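Local atomic coordinates of THUMP domain-containing protein (Pyrococcus horikoshii, PDB entry 1VBK), a protein that is of unknown function but, as a ThiI-like protein with a THUMP domain, probably binds RNA and ATP and may take part in tRNA modification or thiamine biosynthesis. Residues I183-D188 / V259-R264; L263-L268 / P289-P294. All coordinates share one frame; numbering follows the deposited sequence.

Both interactions lie in the C-terminal ThiI-like part of the chain, on the same side of its centre, with centres about 11 Å apart. Interaction 1 joins the middle strand 181-185 of the five-stranded parallel sheet and its neighbour 258-260. Interaction 2 follows on along the chain: it starts at L263 and R264, the last residues of interaction 1, and pairs the loop after strand 258-260 with short helix 289-292. That helix comes after strand 286-287, outermost in this chain's sheet. The two contacts touch where G262 O meets L290 CD1 at 3.4 Å. Together they carry the packing from the sheet interior out to the surface beyond the C-terminal ends of its strands.

Interaction 1: residues I183-D188 / V259-R264; sequences IGILHD and VIKGLR
I183 and V259 sit side by side on one face of a parallel sheet, their side chains pointing the same way. CG1 of I183 takes the crowded position between its own backbone N and carbonyl carbon (chi1 59°). This sets CG1 3.6 Å from V259 CG2, and CD1 runs on along the same methyl. The other methyl of V259, CG1, is anti to its backbone N. It meets I185 CG1 at 4.0 Å, and these two side chains cross obliquely. I185 CG1 also lies beside K261 CG. On the other face G184 has no side chain, and its CA lies 4.1 Å from I260 CB.

Two backbone bonds fix the register, and I260 takes part in both, once as donor and once as acceptor. I260 N donates to I183 O at 2.9 Å, and I260 O accepts from I185 N at 2.9 Å. In both, the N-H approaches nearly along the C=O axis of its acceptor. Beyond the strand ends the chains part. Water 1 bridges them there, donating to I185 O and accepting from G262 N. It also lies in plane at the edge of the H187 ring.

This is the core of a Rossmann-like parallel sheet. Strand 204-210 flanks 181-185, and strand 286-287 flanks 258-260. Helix 244-254 covers the I183 and V259 face through V247 and I251, while helix 189-200 packs on I260 through M198.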
loop_
_atom_site.group_PDB
_atom_site.type_symbol
_atom_site.label_atom_id
_atom_site.label_comp_id
_atom_site.label_asym_id
_atom_site.label_seq_id
_atom_site.Cartn_x
_atom_site.Cartn_y
_atom_site.Cartn_z
ATOM N N ILE A 183 0.723 -9.671 2.201
ATOM C CA ILE A 183 0.599 -11.050 1.757
ATOM C C ILE A 183 1.063 -11.851 2.959
ATOM O O ILE A 183 1.893 -11.381 3.742
ATOM C CB ILE A 183 1.512 -11.399 0.547
ATOM C CG1 ILE A 183 2.979 -11.163 0.907
ATOM C CG2 ILE A 183 1.090 -10.597 -0.676
ATOM C CD1 ILE A 183 3.960 -11.663 -0.151
ATOM N N GLY A 184 0.511 -13.045 3.125
ATOM C CA GLY A 184 0.905 -13.879 4.240
ATOM C C GLY A 184 1.421 -15.181 3.675
ATOM O O GLY A 184 0.704 -15.862 2.943
ATOM N N ILE A 185 2.666 -15.521 3.985
ATOM C CA ILE A 185 3.235 -16.763 3.481
ATOM C C ILE A 185 2.700 -17.882 4.361
ATOM O O ILE A 185 3.096 -18.020 5.520
ATOM C CB ILE A 185 4.779 -16.745 3.529
ATOM C CG1 ILE A 185 5.315 -15.516 2.785
ATOM C CG2 ILE A 185 5.331 -18.014 2.886
ATOM C CD1 ILE A 185 4.871 -15.421 1.336
ATOM N N LEU A 186 1.798 -18.676 3.793
ATOM C CA LEU A 186 1.147 -19.771 4.508
ATOM C C LEU A 186 1.707 -21.145 4.144
ATOM O O LEU A 186 1.704 -21.536 2.975
ATOM C CB LEU A 186 -0.355 -19.724 4.213
ATOM C CG LEU A 186 -1.311 -20.722 4.867
ATOM C CD1 LEU A 186 -1.311 -20.543 6.374
ATOM C CD2 LEU A 186 -2.710 -20.503 4.311
ATOM N N HIS A 187 2.172 -21.888 5.147
ATOM C CA HIS A 187 2.732 -23.215 4.899
ATOM C C HIS A 187 2.509 -24.203 6.043
ATOM O O HIS A 187 2.715 -25.398 5.873
ATOM C CB HIS A 187 4.230 -23.100 4.603
ATOM C CG HIS A 187 5.035 -22.591 5.756
ATOM N ND1 HIS A 187 5.555 -23.420 6.726
ATOM C CD2 HIS A 187 5.381 -21.331 6.113
ATOM C CE1 HIS A 187 6.188 -22.694 7.630
ATOM N NE2 HIS A 187 6.097 -21.424 7.282
ATOM N N ASP A 188 2.104 -23.706 7.206
ATOM C CA ASP A 188 1.847 -24.571 8.352
ATOM C C ASP A 188 0.930 -23.897 9.374
ATOM O O ASP A 188 0.450 -22.786 9.151
ATOM C CB ASP A 188 3.169 -25.002 9.005
ATOM C CG ASP A 188 3.910 -23.852 9.664
ATOM O OD1 ASP A 188 3.583 -22.677 9.392
ATOM O OD2 ASP A 188 4.839 -24.130 10.454
ATOM N N VAL A 259 4.787 -8.129 4.234
ATOM C CA VAL A 259 4.794 -9.582 4.122
ATOM C C VAL A 259 4.796 -10.166 5.530
ATOM O O VAL A 259 5.521 -9.690 6.403
ATOM C CB VAL A 259 6.043 -10.080 3.356
ATOM C CG1 VAL A 259 6.095 -11.603 3.366
ATOM C CG2 VAL A 259 6.014 -9.555 1.925
ATOM N N ILE A 260 3.970 -11.188 5.737
ATOM C CA ILE A 260 3.841 -11.845 7.033
ATOM C C ILE A 260 4.370 -13.276 6.988
ATOM O O ILE A 260 4.007 -14.045 6.103
ATOM C CB ILE A 260 2.356 -11.890 7.468
ATOM C CG1 ILE A 260 1.810 -10.466 7.590
ATOM C CG2 ILE A 260 2.215 -12.649 8.788
ATOM C CD1 ILE A 260 0.299 -10.389 7.524
ATOM N N LYS A 261 5.224 -13.631 7.945
ATOM C CA LYS A 261 5.777 -14.986 8.014
ATOM C C LYS A 261 5.580 -15.564 9.413
ATOM O O LYS A 261 5.495 -14.820 10.385
ATOM C CB LYS A 261 7.267 -14.981 7.645
ATOM C CG LYS A 261 7.522 -14.725 6.159
ATOM C CD LYS A 261 9.007 -14.653 5.820
ATOM C CE LYS A 261 9.714 -15.977 6.052
ATOM N NZ LYS A 261 11.178 -15.880 5.748
ATOM N N GLY A 262 5.509 -16.890 9.510
ATOM C CA GLY A 262 5.289 -17.527 10.798
ATOM C C GLY A 262 6.538 -17.850 11.595
ATOM O O GLY A 262 6.508 -18.704 12.481
ATOM N N LEU A 263 7.627 -17.152 11.294
ATOM C CA LEU A 263 8.907 -17.358 11.960
ATOM C C LEU A 263 8.851 -17.195 13.481
ATOM O O LEU A 263 8.208 -16.280 14.002
ATOM C CB LEU A 263 9.938 -16.386 11.376
ATOM C CG LEU A 263 11.414 -16.586 11.725
ATOM C CD1 LEU A 263 11.895 -17.916 11.172
ATOM C CD2 LEU A 263 12.229 -15.447 11.136
ATOM N N ARG A 264 9.535 -18.093 14.187
ATOM C CA ARG A 264 9.598 -18.061 15.647
ATOM C C ARG A 264 11.050 -17.910 16.089
ATOM O O ARG A 264 11.968 -18.312 15.375
ATOM C CB ARG A 264 9.046 -19.355 16.247
ATOM C CG ARG A 264 7.584 -19.627 15.977
ATOM C CD ARG A 264 7.196 -20.956 16.597
ATOM N NE ARG A 264 8.018 -22.048 16.079
ATOM C CZ ARG A 264 8.050 -23.270 16.600
ATOM N NH1 ARG A 264 7.307 -23.561 17.659
ATOM N NH2 ARG A 264 8.821 -24.204 16.058
HETATM O O HOH W 1 5.532 -18.002 6.935
#

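Interaction 2: residues L263-L268 / P289-P294; sequences LRPNDL and PLIALP
I291 has an extended side chain: CG1 is anti to the carbonyl carbon (chi1 -66°) and CD1 continues straight on (chi2 178°). This carries the branch into the bend of the loop 263-268. L263 CG is anti to its backbone N (chi1 -169°), so L263 lies alongside I291 and points the same way, with its CG 4.0 Å from I291 CD1. L268 comes from the other direction. Its CD1 meets I291 CD1 tip to tip at 3.7 Å. The ring of P265 slides past I291 in the opposite direction, and P265 CD lies a tight 3.5 Å from I291 CG1. L290 points to the same loop, but its partner is the aliphatic part of R264. The two lie side by side, with R264 CG 3.9 Å from L290 CD1.

The loop follows strand 258-260 of a Rossmann-like parallel sheet and leads on to helix 273-281. Helix 289-292 is a single short helical turn that follows strand 286-287. The loop is shaped by a 3-10 segment, 265-267, in which D267 N bonds back to R264 O. The D267 carboxylate also accepts from R264 N, with OD2 at 2.7 Å, met from above the carboxylate plane. R264 NH2 and D267 OD1 make a long salt bridge.

Water 2 links the backbones, donating to L263 O and accepting from L290 N at 2.9 Å. Helix 273-281 packs on L263 and L268 through E274 and I275, while L190 of helix 189-200 touches both R264 and L290.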
loop_
_atom_site.group_PDB
_atom_site.type_symbol
_atom_site.label_atom_id
_atom_site.label_comp_id
_atom_site.label_asym_id
_atom_site.label_seq_id
_atom_site.Cartn_x
_atom_site.Cartn_y
_atom_site.Cartn_z
ATOM N N LEU A 263 7.627 -17.152 11.294
ATOM C CA LEU A 263 8.907 -17.358 11.960
ATOM C C LEU A 263 8.851 -17.195 13.481
ATOM O O LEU A 263 8.208 -16.280 14.002
ATOM C CB LEU A 263 9.938 -16.386 11.376
ATOM C CG LEU A 263 11.414 -16.586 11.725
ATOM C CD1 LEU A 263 11.895 -17.916 11.172
ATOM C CD2 LEU A 263 12.229 -15.447 11.136
ATOM N N ARG A 264 9.535 -18.093 14.187
ATOM C CA ARG A 264 9.598 -18.061 15.647
ATOM C C ARG A 264 11.050 -17.910 16.089
ATOM O O ARG A 264 11.968 -18.312 15.375
ATOM C CB ARG A 264 9.046 -19.355 16.247
ATOM C CG ARG A 264 7.584 -19.627 15.977
ATOM C CD ARG A 264 7.196 -20.956 16.597
ATOM N NE ARG A 264 8.018 -22.048 16.079
ATOM C CZ ARG A 264 8.050 -23.270 16.600
ATOM N NH1 ARG A 264 7.307 -23.561 17.659
ATOM N NH2 ARG A 264 8.821 -24.204 16.058
ATOM N N PRO A 265 11.274 -17.342 17.285
ATOM C CA PRO A 265 12.633 -17.153 17.803
ATOM C C PRO A 265 13.418 -18.462 17.752
ATOM O O PRO A 265 14.633 -18.469 17.557
ATOM C CB PRO A 265 12.390 -16.684 19.237
ATOM C CG PRO A 265 11.084 -15.955 19.136
ATOM C CD PRO A 265 10.271 -16.877 18.260
ATOM N N ASN A 266 12.697 -19.566 17.916
ATOM C CA ASN A 266 13.274 -20.905 17.908
ATOM C C ASN A 266 13.841 -21.322 16.552
ATOM O O ASN A 266 14.605 -22.285 16.469
ATOM C CB ASN A 266 12.204 -21.909 18.365
ATOM C CG ASN A 266 12.523 -23.340 17.966
ATOM O OD1 ASN A 266 11.752 -23.995 17.260
ATOM N ND2 ASN A 266 13.674 -23.834 18.415
ATOM N N ASP A 267 13.483 -20.596 15.497
ATOM C CA ASP A 267 13.953 -20.925 14.151
ATOM C C ASP A 267 15.143 -20.076 13.708
ATOM O O ASP A 267 15.689 -20.280 12.623
ATOM C CB ASP A 267 12.827 -20.730 13.129
ATOM C CG ASP A 267 11.498 -21.282 13.601
ATOM O OD1 ASP A 267 11.449 -22.464 14.006
ATOM O OD2 ASP A 267 10.497 -20.530 13.555
ATOM N N LEU A 268 15.549 -19.130 14.542
ATOM C CA LEU A 268 16.647 -18.240 14.183
ATOM C C LEU A 268 17.991 -18.574 14.814
ATOM O O LEU A 268 18.060 -19.287 15.813
ATOM C CB LEU A 268 16.268 -16.804 14.555
ATOM C CG LEU A 268 15.042 -16.225 13.843
ATOM C CD1 LEU A 268 14.567 -14.972 14.556
ATOM C CD2 LEU A 268 15.397 -15.934 12.391
ATOM N N PRO A 289 4.771 -11.830 13.535
ATOM C CA PRO A 289 3.873 -11.756 14.690
ATOM C C PRO A 289 4.258 -12.639 15.877
ATOM O O PRO A 289 4.160 -12.215 17.028
ATOM C CB PRO A 289 2.522 -12.158 14.101
ATOM C CG PRO A 289 2.622 -11.713 12.685
ATOM C CD PRO A 289 4.018 -12.147 12.311
ATOM N N LEU A 290 4.694 -13.861 15.595
ATOM C CA LEU A 290 5.054 -14.800 16.653
ATOM C C LEU A 290 6.321 -14.418 17.409
ATOM O O LEU A 290 6.626 -14.996 18.453
ATOM C CB LEU A 290 5.181 -16.212 16.076
ATOM C CG LEU A 290 3.931 -16.707 15.329
ATOM C CD1 LEU A 290 4.147 -18.126 14.830
ATOM C CD2 LEU A 290 2.724 -16.644 16.249
ATOM N N ILE A 291 7.055 -13.443 16.884
ATOM C CA ILE A 291 8.274 -12.977 17.529
ATOM C C ILE A 291 8.051 -11.596 18.142
ATOM O O ILE A 291 8.507 -11.321 19.254
ATOM C CB ILE A 291 9.451 -12.885 16.523
ATOM C CG1 ILE A 291 9.823 -14.283 16.021
ATOM C CG2 ILE A 291 10.654 -12.218 17.180
ATOM C CD1 ILE A 291 10.937 -14.291 14.983
ATOM N N ALA A 292 7.334 -10.738 17.420
ATOM C CA ALA A 292 7.073 -9.373 17.871
ATOM C C ALA A 292 5.978 -9.214 18.924
ATOM O O ALA A 292 6.058 -8.322 19.768
ATOM C CB ALA A 292 6.760 -8.484 16.671
ATOM N N LEU A 293 4.956 -10.062 18.877
ATOM C CA LEU A 293 3.862 -9.959 19.844
ATOM C C LEU A 293 4.168 -10.703 21.150
ATOM O O LEU A 293 4.839 -11.737 21.146
ATOM C CB LEU A 293 2.561 -10.475 19.218
ATOM C CG LEU A 293 2.141 -9.784 17.908
ATOM C CD1 LEU A 293 0.812 -10.343 17.424
ATOM C CD2 LEU A 293 2.033 -8.281 18.122
ATOM N N PRO A 294 3.684 -10.172 22.288
ATOM C CA PRO A 294 3.888 -10.757 23.619
ATOM C C PRO A 294 3.525 -12.236 23.724
ATOM O O PRO A 294 2.633 -12.722 23.029
ATOM C CB PRO A 294 3.012 -9.886 24.516
ATOM C CG PRO A 294 3.071 -8.551 23.839
ATOM C CD PRO A 294 2.888 -8.934 22.385
HETATM O O HOH W 2 6.079 -14.771 13.252
#